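Local coordinates for putative type I restriction enzyme R protein (PDB 3EVY) that is a C-terminal piece of a putative HsdR subunit, which is probably required for the ATP-dependent DNA cleavage of a type I restriction system, at residues A[20-24]-A[73-77]. Residues are numbered along the deposited sequence.
Sequences FNEMA and DLTIE
The side-chain amide of N21 (chi1 m) pairs with the backbone of a loop. N21 OD1 accepts from T75 N at 2.9 Å, and N21 ND2 donates to D73 O at 3.2 Å; both bonds are nearly straight. T75 OG1 (chi1 m) adds a weak bond to N21 OD1 at 3.3 Å. One carboxamide thus meets the C=O and N-H groups flanking L74, much as a parallel-strand residue would. Segment 20-24 is helical, with A24 N hydrogen-bonded to F20 O at 2.7 Å. L74 and T75 are extended; I76 has phi/psi 78°/119°. N21 and T75 are in register, CA to CA 5.7 Å. F20 (chi1 t) puts a ring face under L74 CD1 and its edge at T75 O (CE2 to O 3.4 Å). A24 CB packs on T75 CB (3.8 Å) and I76 CD1 (4.0 Å). The loop, leading to N-cap E77 of helix 78-91, lies on helix 12-30. R60 of helix 43-63 hydrogen-bonds to I76 O, and F81 of helix 78-91 touches F20 and I76.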
loop_
_atom_site.group_PDB
_atom_site.type_symbol
_atom_site.label_atom_id
_atom_site.label_comp_id
_atom_site.label_asym_id
_atom_site.label_seq_id
_atom_site.Cartn_x
_atom_site.Cartn_y
_atom_site.Cartn_z
ATOM N N PHE A 20 2.758 -1.905 -8.567
ATOM C CA PHE A 20 2.668 -1.463 -7.131
ATOM C C PHE A 20 2.715 0.069 -7.085
ATOM O O PHE A 20 1.952 0.707 -6.341
ATOM C CB PHE A 20 3.834 -1.987 -6.269
ATOM C CG PHE A 20 3.738 -1.489 -4.835
ATOM C CD1 PHE A 20 2.929 -2.133 -3.930
ATOM C CD2 PHE A 20 4.285 -0.275 -4.477
ATOM C CE1 PHE A 20 2.739 -1.609 -2.662
ATOM C CE2 PHE A 20 4.123 0.223 -3.194
ATOM C CZ PHE A 20 3.367 -0.435 -2.305
ATOM N N ASN A 21 3.601 0.643 -7.902
ATOM C CA ASN A 21 3.838 2.078 -7.841
ATOM C C ASN A 21 2.641 2.891 -8.375
ATOM O O ASN A 21 2.338 4.016 -7.890
ATOM C CB ASN A 21 5.154 2.465 -8.517
ATOM C CG ASN A 21 6.368 2.091 -7.692
ATOM O OD1 ASN A 21 6.259 1.793 -6.469
ATOM N ND2 ASN A 21 7.524 2.142 -8.308
ATOM N N GLU A 22 1.970 2.344 -9.379
ATOM C CA GLU A 22 0.725 2.969 -9.856
ATOM C C GLU A 22 -0.371 2.880 -8.838
ATOM O O GLU A 22 -1.123 3.860 -8.628
ATOM C CB GLU A 22 0.280 2.357 -11.200
ATOM C CG GLU A 22 1.245 2.699 -12.307
ATOM C CD GLU A 22 1.053 1.828 -13.588
ATOM O OE1 GLU A 22 0.122 0.953 -13.619
ATOM O OE2 GLU A 22 1.861 2.019 -14.549
ATOM N N MET A 23 -0.534 1.698 -8.254
ATOM C CA MET A 23 -1.483 1.475 -7.155
ATOM C C MET A 23 -1.179 2.429 -5.999
ATOM O O MET A 23 -2.091 3.007 -5.435
ATOM C CB MET A 23 -1.321 0.079 -6.631
ATOM C CG MET A 23 -2.459 -0.510 -5.837
ATOM S SD MET A 23 -2.246 -2.349 -5.671
ATOM C CE MET A 23 -1.867 -2.585 -7.503
ATOM N N ALA A 24 0.095 2.604 -5.655
ATOM C CA ALA A 24 0.445 3.445 -4.502
ATOM C C ALA A 24 0.095 4.935 -4.730
ATOM O O ALA A 24 -0.422 5.618 -3.848
ATOM C CB ALA A 24 1.964 3.320 -4.183
ATOM N N ASP A 73 12.790 0.619 -4.625
ATOM C CA ASP A 73 12.178 0.491 -5.924
ATOM C C ASP A 73 10.715 0.862 -5.764
ATOM O O ASP A 73 10.029 1.019 -6.748
ATOM C CB ASP A 73 12.218 -0.978 -6.401
ATOM C CG ASP A 73 13.569 -1.395 -6.921
ATOM O OD1 ASP A 73 14.401 -0.485 -7.199
ATOM O OD2 ASP A 73 13.780 -2.650 -7.062
ATOM N N LEU A 74 10.234 0.968 -4.524
ATOM C CA LEU A 74 8.824 1.174 -4.236
ATOM C C LEU A 74 8.501 2.570 -3.654
ATOM O O LEU A 74 9.232 3.063 -2.787
ATOM C CB LEU A 74 8.357 0.161 -3.179
ATOM C CG LEU A 74 8.528 -1.345 -3.528
ATOM C CD1 LEU A 74 7.724 -2.105 -2.508
ATOM C CD2 LEU A 74 7.940 -1.591 -4.951
ATOM N N THR A 75 7.376 3.142 -4.102
ATOM C CA THR A 75 6.774 4.337 -3.505
ATOM C C THR A 75 6.353 3.944 -2.062
ATOM O O THR A 75 5.960 2.791 -1.830
ATOM C CB THR A 75 5.517 4.750 -4.301
ATOM O OG1 THR A 75 5.900 5.021 -5.649
ATOM C CG2 THR A 75 4.867 5.948 -3.730
ATOM N N ILE A 76 6.460 4.882 -1.122
ATOM C CA ILE A 76 6.112 4.682 0.274
ATOM C C ILE A 76 7.186 3.939 0.970
ATOM O O ILE A 76 7.487 2.763 0.621
ATOM C CB ILE A 76 4.717 3.929 0.497
ATOM C CG1 ILE A 76 3.629 4.525 -0.403
ATOM C CG2 ILE A 76 4.264 4.093 1.984
ATOM C CD1 ILE A 76 2.205 3.878 -0.225
ATOM N N GLU A 77 7.765 4.576 1.965
ATOM C CA GLU A 77 8.867 3.956 2.681
ATOM C C GLU A 77 8.309 2.793 3.512
ATOM O O GLU A 77 7.130 2.806 3.867
ATOM C CB GLU A 77 9.460 5.007 3.651
ATOM C CG GLU A 77 10.397 5.970 2.947
ATOM C CD GLU A 77 11.059 6.926 3.912
ATOM O OE1 GLU A 77 10.684 6.908 5.107
ATOM O OE2 GLU A 77 11.948 7.707 3.460
#